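PDB 3E38: two-domain protein containing predicted PHP-like metal-dependent phosphoesterase from Bacteroides vulgatus ATCC 8482, which probably acts as a PHP-like metal-dependent phosphoesterase, holding three zinc ions and possibly having exonuclease activity. Local coordinates for residues B[24-28]-B[29-33]; B[142-145]-B[146-150]; B[196-199]-B[200-203]. All blocks are in the same frame, centred on the assembly; numbering follows the deposited sequence.

All three contacts are local, two within loops of the PHP-type domain and the third at the entry to a short helix, and they follow one another in series, neither nesting nor crossing. Interaction 1 closes the loop between strand 17-22 and helix 36-45, at the zinc site. Interaction 2 folds the loop between strand 132-135 and helix 152-159, its nearest atoms about 10 Å from those of interaction 1. Interaction 3 leads from strand 188-192 through a zinc-binding histidine into helix 199-202, and comes back to interaction 1: both bind the chain J zinc, and Leu33 N lies 2.7 Å from His196 O, a probable hydrogen bond. Interactions 1 and 3 also touch the second subunit, whereas interaction 2 meets the third.

Interaction 1. Residues B[24-28]-B[29-33]; sequences HMHSV and FSDGL. With ZN (zinc ion), chain I; ZN (zinc ion), chain J.
His26 reaches over the turn to Ser30, Asp31 and Gly32. His26 CB lies 3.7 Å from Gly32 CA, where glycine suits because a side chain there would collide with the backbone at His26 and Ser27. With chi1 at -57°, CG stands anti to the carbonyl carbon and the ring is carried toward Asp31, whose OD1 lies over one face, the imidazole and carboxylate planes 83° apart. His26 ND1 donates to Ser30 OG at 3.2 Å, a nearly straight bond close to the ring plane, and that hydroxyl also hydrogen-bonds Glu55. At the tip, His26 NE2 binds the chain I zinc at 2.2 Å, a metal it shares with His24 NE2, Glu93 and Asp194; this His-x-His pair after the first barrel strand is the first metal-binding motif of PHP domains. The chain J zinc sits 3.8 Å above the plane of the His26 ring, chelated by both oxygens of Asp31.

A type I beta turn runs from Ser27 to Ser30, closed by Ser30 N to Ser27 O at 3.1 Å. Ser27 OG accepts from Phe29 N at 3.3 Å and also bonds Glu55. Replacing Ser27 by an alanine removes OG and would probably leave Phe29 N without this acceptor and Glu55 OE2 without its serine partner. The His26 ring is bound to metal at NE2 and hydrogen-bonded at ND1, so its rotation is probably restricted, with one zinc at its NE2 and the other over a face.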
ATOM      1  N   HIS B  24      11.056  25.241   3.007  1.00 29.69           N
ATOM      2  CA  HIS B  24      12.129  25.079   2.020  1.00 29.50           C
ATOM      3  C   HIS B  24      11.746  24.116   0.919  1.00 29.55           C
ATOM      4  O   HIS B  24      11.603  22.919   1.105  1.00 30.97           O
ATOM      5  CB  HIS B  24      13.370  24.552   2.746  1.00 29.33           C
ATOM      6  CG  HIS B  24      14.622  24.558   1.939  1.00 26.22           C
ATOM      7  ND1 HIS B  24      15.865  24.492   2.532  1.00 38.95           N
ATOM      8  CD2 HIS B  24      14.842  24.696   0.614  1.00 31.61           C
ATOM      9  CE1 HIS B  24      16.799  24.543   1.603  1.00 32.27           C
ATOM     10  NE2 HIS B  24      16.210  24.663   0.429  1.00 28.27           N
HETATM   11  N   MSE B  25      11.555  24.684  -0.249  1.00 31.80           N
HETATM   12  CA  MSE B  25      11.189  23.903  -1.403  1.00 32.07           C
HETATM   13  C   MSE B  25      11.416  24.696  -2.670  1.00 33.61           C
HETATM   14  O   MSE B  25      11.611  25.915  -2.619  1.00 33.60           O
HETATM   15  CB  MSE B  25       9.737  23.480  -1.288  1.00 29.37           C
HETATM   16  CG  MSE B  25       8.763  24.602  -1.380  1.00 35.38           C
HETATM   17 SE   MSE B  25       6.941  24.037  -0.930  0.75 35.91          SE
HETATM   18  CE  MSE B  25       7.311  23.469   0.848  1.00 30.62           C
ATOM     19  N   HIS B  26      11.289  23.977  -3.782  1.00 31.62           N
ATOM     20  CA  HIS B  26      11.585  24.486  -5.124  1.00 29.67           C
ATOM     21  C   HIS B  26      10.639  24.136  -6.230  1.00 28.09           C
ATOM     22  O   HIS B  26       9.955  23.143  -6.177  1.00 28.37           O
ATOM     23  CB  HIS B  26      12.964  23.990  -5.528  1.00 30.54           C
ATOM     24  CG  HIS B  26      14.027  24.385  -4.559  1.00 20.29           C
ATOM     25  ND1 HIS B  26      14.757  25.548  -4.679  1.00 24.56           N
ATOM     26  CD2 HIS B  26      14.455  23.781  -3.431  1.00 29.84           C
ATOM     27  CE1 HIS B  26      15.619  25.619  -3.679  1.00 20.46           C
ATOM     28  NE2 HIS B  26      15.464  24.545  -2.917  1.00 14.55           N
ATOM     29  N   SER B  27      10.595  25.043  -7.209  1.00 29.55           N
ATOM     30  CA  SER B  27       9.768  24.890  -8.415  1.00 28.75           C
ATOM     31  C   SER B  27      10.665  25.078  -9.635  1.00 28.44           C
ATOM     32  O   SER B  27      11.853  25.259  -9.511  1.00 22.75           O
ATOM     33  CB  SER B  27       8.592  25.868  -8.471  1.00 28.99           C
ATOM     34  OG  SER B  27       8.954  27.208  -8.852  1.00 25.01           O
ATOM     35  N   VAL B  28      10.073  24.996 -10.808  1.00 22.16           N
ATOM     36  CA  VAL B  28      10.810  25.145 -12.048  1.00 22.48           C
ATOM     37  C   VAL B  28      11.409  26.568 -12.237  1.00 27.57           C
ATOM     38  O   VAL B  28      12.100  26.844 -13.229  1.00 26.81           O
ATOM     39  CB  VAL B  28       9.872  24.846 -13.297  1.00 23.87           C
ATOM     40  CG1 VAL B  28       9.562  23.356 -13.407  1.00 18.55           C
ATOM     41  CG2 VAL B  28       8.629  25.685 -13.249  1.00 24.02           C
ATOM     42  N   PHE B  29      11.107  27.450 -11.278  1.00 26.77           N
ATOM     43  CA  PHE B  29      11.523  28.860 -11.305  1.00 27.09           C
ATOM     44  C   PHE B  29      12.921  28.958 -10.705  1.00 29.02           C
ATOM     45  O   PHE B  29      13.561  29.993 -10.730  1.00 26.47           O
ATOM     46  CB  PHE B  29      10.466  29.788 -10.705  1.00 26.74           C
ATOM     47  CG  PHE B  29       9.320  30.095 -11.667  1.00 24.70           C
ATOM     48  CD1 PHE B  29       8.255  29.237 -11.815  1.00 26.12           C
ATOM     49  CD2 PHE B  29       9.302  31.254 -12.391  1.00 16.61           C
ATOM     50  CE1 PHE B  29       7.243  29.498 -12.713  1.00 23.09           C
ATOM     51  CE2 PHE B  29       8.301  31.529 -13.308  1.00 23.97           C
ATOM     52  CZ  PHE B  29       7.248  30.644 -13.445  1.00 33.16           C
ATOM     53  N   SER B  30      13.374  27.816 -10.187  1.00 31.87           N
ATOM     54  CA  SER B  30      14.807  27.588  -9.871  1.00 32.99           C
ATOM     55  C   SER B  30      15.118  26.207 -10.434  1.00 32.18           C
ATOM     56  O   SER B  30      14.938  25.997 -11.622  1.00 33.11           O
ATOM     57  CB  SER B  30      15.255  27.732  -8.391  1.00 32.01           C
ATOM     58  OG  SER B  30      14.411  27.071  -7.482  1.00 35.25           O
ATOM     59  N   ASP B  31      15.500  25.282  -9.557  1.00 31.12           N
ATOM     60  CA  ASP B  31      15.940  23.911  -9.949  1.00 31.73           C
ATOM     61  C   ASP B  31      14.923  22.835  -9.591  1.00 31.77           C
ATOM     62  O   ASP B  31      15.149  21.664  -9.732  1.00 32.89           O
ATOM     63  CB  ASP B  31      17.349  23.564  -9.379  1.00 31.73           C
ATOM     64  CG  ASP B  31      17.396  23.519  -7.858  1.00 30.74           C
ATOM     65  OD1 ASP B  31      16.454  24.036  -7.254  1.00 22.97           O
ATOM     66  OD2 ASP B  31      18.386  22.993  -7.240  1.00 23.87           O
ATOM     67  N   GLY B  32      13.787  23.272  -9.114  1.00 33.39           N
ATOM     68  CA  GLY B  32      12.659  22.381  -8.868  1.00 32.45           C
ATOM     69  C   GLY B  32      12.091  21.840 -10.175  1.00 29.45           C
ATOM     70  O   GLY B  32      12.371  22.357 -11.247  1.00 28.30           O
ATOM     71  N   LEU B  33      11.207  20.857 -10.079  1.00 24.59           N
ATOM     72  CA  LEU B  33      10.712  20.169 -11.290  1.00 25.80           C
ATOM     73  C   LEU B  33       9.238  20.223 -11.522  1.00 24.89           C
ATOM     74  O   LEU B  33       8.726  19.583 -12.435  1.00 27.24           O
ATOM     75  CB  LEU B  33      11.177  18.696 -11.291  1.00 25.55           C
ATOM     76  CG  LEU B  33      12.658  18.435 -11.552  1.00 33.31           C
ATOM     77  CD1 LEU B  33      12.981  17.043 -11.122  1.00 34.81           C
ATOM     78  CD2 LEU B  33      13.059  18.683 -13.069  1.00 29.95           C
TER
HETATM   79 ZN    ZN I   5      17.130  24.171  -1.495  1.00 34.62          ZN
HETATM   80 ZN    ZN J   6      18.045  23.234  -5.486  1.00 32.50          ZN
HETATM   81  O   HOH W   1      18.880  23.837  -0.356  1.00 32.72           O

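Interaction 2. Residues B[142-145]-B[146-150]; sequences SQQP and DTTKW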
ATOM      1  N   SER B 142      28.068  17.333   0.073  1.00 39.22           N
ATOM      2  CA  SER B 142      28.593  17.926  -1.151  1.00 40.79           C
ATOM      3  C   SER B 142      29.496  19.123  -0.824  1.00 39.75           C
ATOM      4  O   SER B 142      30.469  19.433  -1.515  1.00 39.02           O
ATOM      5  CB  SER B 142      27.467  18.353  -2.084  1.00 40.12           C
ATOM      6  OG  SER B 142      28.031  19.032  -3.191  1.00 50.21           O
ATOM      7  N   GLN B 143      29.167  19.769   0.277  1.00 38.96           N
ATOM      8  CA  GLN B 143      29.897  20.951   0.719  1.00 37.18           C
ATOM      9  C   GLN B 143      30.746  20.674   1.967  1.00 36.90           C
ATOM     10  O   GLN B 143      31.700  21.396   2.247  1.00 35.92           O
ATOM     11  CB  GLN B 143      28.930  22.123   0.917  1.00 38.74           C
ATOM     12  CG  GLN B 143      28.440  22.724  -0.402  1.00 35.27           C
ATOM     13  CD  GLN B 143      27.814  24.099  -0.227  1.00 35.77           C
ATOM     14  OE1 GLN B 143      27.211  24.393   0.796  1.00 31.46           O
ATOM     15  NE2 GLN B 143      27.963  24.944  -1.224  1.00 36.23           N
ATOM     16  N   GLN B 144      30.363  19.642   2.712  1.00 35.57           N
ATOM     17  CA  GLN B 144      31.129  19.178   3.883  1.00 35.84           C
ATOM     18  C   GLN B 144      31.166  17.652   3.838  1.00 36.43           C
ATOM     19  O   GLN B 144      30.415  16.970   4.540  1.00 37.35           O
ATOM     20  CB  GLN B 144      30.552  19.686   5.208  1.00 36.83           C
ATOM     21  CG  GLN B 144      30.476  21.222   5.321  1.00 32.68           C
ATOM     22  CD  GLN B 144      30.451  21.749   6.745  1.00 31.22           C
ATOM     23  OE1 GLN B 144      31.504  21.924   7.372  1.00 29.54           O
ATOM     24  NE2 GLN B 144      29.251  22.042   7.252  1.00 39.14           N
ATOM     25  N   PRO B 145      32.048  17.102   2.997  1.00 36.45           N
ATOM     26  CA  PRO B 145      32.004  15.663   2.800  1.00 35.44           C
ATOM     27  C   PRO B 145      32.526  14.788   3.913  1.00 36.65           C
ATOM     28  O   PRO B 145      32.262  13.600   3.887  1.00 37.16           O
ATOM     29  CB  PRO B 145      32.892  15.451   1.562  1.00 36.43           C
ATOM     30  CG  PRO B 145      33.711  16.638   1.432  1.00 36.60           C
ATOM     31  CD  PRO B 145      33.027  17.758   2.119  1.00 35.69           C
ATOM     32  N   ASP B 146      33.257  15.312   4.884  1.00 36.80           N
ATOM     33  CA  ASP B 146      33.821  14.395   5.879  1.00 36.91           C
ATOM     34  C   ASP B 146      33.285  14.675   7.258  1.00 35.85           C
ATOM     35  O   ASP B 146      33.046  13.782   8.031  1.00 33.67           O
ATOM     36  CB  ASP B 146      35.339  14.461   5.858  1.00 36.55           C
ATOM     37  CG  ASP B 146      35.914  14.008   4.529  1.00 40.60           C
ATOM     38  OD1 ASP B 146      35.342  13.092   3.904  1.00 43.09           O
ATOM     39  OD2 ASP B 146      36.951  14.558   4.100  1.00 39.95           O
ATOM     40  N   THR B 147      33.039  15.937   7.513  1.00 36.12           N
ATOM     41  CA  THR B 147      32.581  16.380   8.810  1.00 36.54           C
ATOM     42  C   THR B 147      31.755  17.649   8.691  1.00 34.24           C
ATOM     43  O   THR B 147      32.103  18.533   7.920  1.00 33.42           O
ATOM     44  CB  THR B 147      33.788  16.699   9.710  1.00 34.80           C
ATOM     45  OG1 THR B 147      34.449  15.487  10.100  1.00 42.10           O
ATOM     46  CG2 THR B 147      33.335  17.417  10.939  1.00 41.00           C
ATOM     47  N   THR B 148      30.681  17.717   9.475  1.00 34.43           N
ATOM     48  CA  THR B 148      29.772  18.888   9.521  1.00 34.54           C
ATOM     49  C   THR B 148      30.296  19.912  10.501  1.00 36.33           C
ATOM     50  O   THR B 148      30.045  19.838  11.699  1.00 41.66           O
ATOM     51  CB  THR B 148      28.347  18.506   9.956  1.00 35.11           C
ATOM     52  OG1 THR B 148      27.915  17.390   9.191  1.00 28.16           O
ATOM     53  CG2 THR B 148      27.357  19.666   9.776  1.00 24.33           C
ATOM     54  N   LYS B 149      31.037  20.873   9.979  1.00 34.57           N
ATOM     55  CA  LYS B 149      31.631  21.910  10.817  1.00 33.64           C
ATOM     56  C   LYS B 149      30.926  23.245  10.797  1.00 32.80           C
ATOM     57  O   LYS B 149      30.066  23.562   9.923  1.00 29.82           O
ATOM     58  CB  LYS B 149      33.077  22.162  10.393  1.00 32.76           C
ATOM     59  CG  LYS B 149      33.906  20.917  10.430  1.00 41.32           C
ATOM     60  CD  LYS B 149      35.280  21.109   9.840  1.00 48.44           C
ATOM     61  CE  LYS B 149      36.077  19.806   9.992  1.00 53.63           C
ATOM     62  NZ  LYS B 149      37.437  19.873   9.388  1.00 59.13           N
ATOM     63  N   TRP B 150      31.359  24.000  11.800  1.00 31.08           N
ATOM     64  CA  TRP B 150      30.953  25.387  12.070  1.00 31.44           C
ATOM     65  C   TRP B 150      32.138  26.255  11.701  1.00 31.25           C
ATOM     66  O   TRP B 150      33.214  26.134  12.251  1.00 31.98           O
ATOM     67  CB  TRP B 150      30.564  25.600  13.536  1.00 27.82           C
ATOM     68  CG  TRP B 150      30.075  26.996  13.853  1.00 30.21           C
ATOM     69  CD1 TRP B 150      30.852  28.094  14.076  1.00 41.52           C
ATOM     70  CD2 TRP B 150      28.718  27.432  14.033  1.00 31.63           C
ATOM     71  NE1 TRP B 150      30.070  29.192  14.350  1.00 43.84           N
ATOM     72  CE2 TRP B 150      28.754  28.815  14.338  1.00 36.02           C
ATOM     73  CE3 TRP B 150      27.483  26.796  13.959  1.00 31.36           C
ATOM     74  CZ2 TRP B 150      27.591  29.578  14.562  1.00 32.26           C
ATOM     75  CZ3 TRP B 150      26.304  27.568  14.171  1.00 36.14           C
ATOM     76  CH2 TRP B 150      26.377  28.930  14.479  1.00 34.74           C
TER
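Two hydrogen bonds join the side-chain amide of Gln144 to the backbone of Lys149. Lys149 N donates to Gln144 OE1 at 2.8 Å, coming from above the carbonyl plane, while Gln144 NE2 donates to Lys149 O at 3.2 Å, in the amide plane and onto a lone pair of that carbonyl. Glutamine suits the place because one end accepts and the other donates, matching the N-H and C=O of a single residue. Its CG is anti to the carbonyl carbon (chi1 -58°) and the chain runs on extended, which carries the amide across the turn. Both ends have a further partner: Trp151 NE1 at OE1 and Pro138 O at NE2.

The loop so folded joins strand 132-135 to helix 152-159 of the PHP-type domain, and Pro145 and Asp146 form its bend.

Van der Waals contacts between carbons and polar atoms add to this. Gln144 CB lies 3.3 Å from Thr147 O. On the amide, Gln144 OE1 is 3.4 Å from Lys149 CB.

Charge comes in at the interface with the third subunit, where Asp146 OD1 forms a salt bridge with Lys286 of that subunit and OD2 hydrogen-bonds its Thr291 OG1. Pro145 O also accepts from the same Lys286.

Interaction 3. Residues B[196-199]-B[200-203]; sequences HQPI and QTDY. With ZN (zinc ion), chain J.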
ATOM      1  N   HIS B 196      12.468  19.092  -4.668  1.00 29.45           N
ATOM      2  CA  HIS B 196      12.674  19.486  -6.095  1.00 26.25           C
ATOM      3  C   HIS B 196      11.766  18.681  -6.997  1.00 26.70           C
ATOM      4  O   HIS B 196      11.129  19.199  -7.907  1.00 22.76           O
ATOM      5  CB  HIS B 196      14.120  19.319  -6.564  1.00 27.36           C
ATOM      6  CG  HIS B 196      15.108  20.217  -5.866  1.00 25.31           C
ATOM      7  ND1 HIS B 196      15.358  20.133  -4.511  1.00 29.74           N
ATOM      8  CD2 HIS B 196      15.929  21.189  -6.338  1.00 34.34           C
ATOM      9  CE1 HIS B 196      16.281  21.025  -4.172  1.00 28.79           C
ATOM     10  NE2 HIS B 196      16.660  21.666  -5.265  1.00 31.97           N
ATOM     11  N   GLN B 197      11.682  17.391  -6.706  1.00 28.88           N
ATOM     12  CA  GLN B 197      10.871  16.469  -7.486  1.00 29.19           C
ATOM     13  C   GLN B 197       9.415  16.603  -7.099  1.00 28.61           C
ATOM     14  O   GLN B 197       9.101  17.328  -6.184  1.00 30.83           O
ATOM     15  CB  GLN B 197      11.286  15.029  -7.176  1.00 28.97           C
ATOM     16  CG  GLN B 197      12.672  14.644  -7.576  1.00 24.71           C
ATOM     17  CD  GLN B 197      12.818  14.401  -9.068  1.00 35.15           C
ATOM     18  OE1 GLN B 197      11.836  14.364  -9.817  1.00 34.54           O
ATOM     19  NE2 GLN B 197      14.057  14.243  -9.509  1.00 35.76           N
ATOM     20  N   PRO B 198       8.510  15.951  -7.828  1.00 29.58           N
ATOM     21  CA  PRO B 198       7.166  15.847  -7.236  1.00 30.41           C
ATOM     22  C   PRO B 198       7.298  15.170  -5.846  1.00 31.41           C
ATOM     23  O   PRO B 198       8.240  14.396  -5.607  1.00 32.77           O
ATOM     24  CB  PRO B 198       6.386  14.988  -8.264  1.00 32.02           C
ATOM     25  CG  PRO B 198       7.096  15.308  -9.597  1.00 26.35           C
ATOM     26  CD  PRO B 198       8.570  15.418  -9.196  1.00 29.60           C
ATOM     27  N   ILE B 199       6.437  15.546  -4.901  1.00 30.58           N
ATOM     28  CA  ILE B 199       6.570  15.062  -3.527  1.00 28.85           C
ATOM     29  C   ILE B 199       6.507  13.520  -3.482  1.00 27.79           C
ATOM     30  O   ILE B 199       7.270  12.869  -2.781  1.00 25.76           O
ATOM     31  CB  ILE B 199       5.522  15.734  -2.560  1.00 30.54           C
ATOM     32  CG1 ILE B 199       5.929  15.586  -1.095  1.00 27.96           C
ATOM     33  CG2 ILE B 199       4.088  15.205  -2.812  1.00 29.78           C
ATOM     34  CD1 ILE B 199       7.226  16.409  -0.662  1.00 23.83           C
ATOM     35  N   GLN B 200       5.636  12.940  -4.297  1.00 29.17           N
ATOM     36  CA  GLN B 200       5.414  11.501  -4.259  1.00 28.09           C
ATOM     37  C   GLN B 200       6.639  10.735  -4.744  1.00 29.61           C
ATOM     38  O   GLN B 200       6.793   9.577  -4.470  1.00 31.95           O
ATOM     39  CB  GLN B 200       4.207  11.084  -5.111  1.00 32.02           C
ATOM     40  CG  GLN B 200       2.858  11.812  -4.822  1.00 33.90           C
ATOM     41  CD  GLN B 200       2.559  12.935  -5.781  1.00 36.15           C
ATOM     42  OE1 GLN B 200       3.462  13.640  -6.194  1.00 33.86           O
ATOM     43  NE2 GLN B 200       1.264  13.091  -6.177  1.00 29.83           N
ATOM     44  N   THR B 201       7.493  11.406  -5.491  1.00 30.41           N
ATOM     45  CA  THR B 201       8.673  10.798  -6.094  1.00 28.76           C
ATOM     46  C   THR B 201       9.751  10.527  -5.041  1.00 33.90           C
ATOM     47  O   THR B 201      10.540   9.567  -5.171  1.00 31.69           O
ATOM     48  CB  THR B 201       9.264  11.675  -7.217  1.00 27.15           C
ATOM     49  OG1 THR B 201       8.405  11.624  -8.375  1.00 31.54           O
ATOM     50  CG2 THR B 201      10.630  11.198  -7.603  1.00 21.15           C
ATOM     51  N   ASP B 202       9.740  11.333  -3.982  1.00 33.19           N
ATOM     52  CA  ASP B 202      10.770  11.225  -2.914  1.00 34.23           C
ATOM     53  C   ASP B 202      10.299  10.675  -1.585  1.00 34.18           C
ATOM     54  O   ASP B 202      11.085  10.531  -0.668  1.00 31.72           O
ATOM     55  CB  ASP B 202      11.419  12.591  -2.634  1.00 36.62           C
ATOM     56  CG  ASP B 202      12.404  13.005  -3.722  1.00 40.12           C
ATOM     57  OD1 ASP B 202      12.540  12.277  -4.743  1.00 54.40           O
ATOM     58  OD2 ASP B 202      13.024  14.065  -3.567  1.00 39.28           O
ATOM     59  N   TYR B 203       9.006  10.433  -1.457  1.00 35.47           N
ATOM     60  CA  TYR B 203       8.482   9.870  -0.203  1.00 36.14           C
ATOM     61  C   TYR B 203       7.537   8.774  -0.576  1.00 37.74           C
ATOM     62  O   TYR B 203       6.672   8.938  -1.416  1.00 35.77           O
ATOM     63  CB  TYR B 203       7.832  10.932   0.743  1.00 36.63           C
ATOM     64  CG  TYR B 203       8.827  11.989   1.257  1.00 27.41           C
ATOM     65  CD1 TYR B 203       9.599  11.784   2.377  1.00 25.90           C
ATOM     66  CD2 TYR B 203       8.972  13.185   0.595  1.00 25.16           C
ATOM     67  CE1 TYR B 203      10.538  12.762   2.819  1.00 22.68           C
ATOM     68  CE2 TYR B 203       9.841  14.153   1.012  1.00 25.36           C
ATOM     69  CZ  TYR B 203      10.632  13.950   2.136  1.00 28.27           C
ATOM     70  OH  TYR B 203      11.506  14.968   2.485  1.00 28.81           O
TER
HETATM   71 ZN    ZN J   6      18.045  23.234  -5.486  1.00 32.50          ZN
HETATM   72  O   HOH W   2      13.433  16.397  -4.596  1.00 27.54           O
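A water links His196 to Asp202: it accepts from His196 N at 2.9 Å and donates to Asp202 OD2 at 2.6 Å, so the carboxylate on the following helical turn is tied back to the backbone of a metal ligand. The imidazole of His196 points elsewhere, binding the chain J zinc through NE2 at 2.1 Å together with Asp31 and His56, and its ring stacks on that of His26.

Gln197 comes next, its CB and CG lying against the turn that follows. Gln197 CB is 3.9 Å from Thr201 CG2. Gln197 CG is 3.7 Å from Asp202 OD1, the side chains of Gln197 and Asp202 meeting at about a right angle. The Gln197 chain turns about the CB-CG bond (chi2 -76°), which brings its amide over the Thr201 methyl instead of out along an extended arm.

Asp194 and His196 make up an Asp-x-His metal motif of the PHP type, and the segment leads from it into the short, weakly bonded helix 199-202. Pro198 fits at this entry: a proline is tolerated here, as N-H groups at the start of a helix have no preceding turn to bond to. Pro198 O accepts from Thr201 N at 3.1 Å. The proline ring runs beside Thr201, pointing the same way, and packs on Pro198 of the second subunit; Thr201 OG1 itself bonds Gln200 of that subunit.

Ile199 completes the segment. Ile199 O accepts from Asp202 N at 3.1 Å and only weakly from Tyr203 N, while its N donates to Glu42. With CG1 anti to the backbone N (chi1 -162°), the CD1 methyl of Ile199 packs against the Tyr203 ring, 3.8 Å from CE2, both residues being buried.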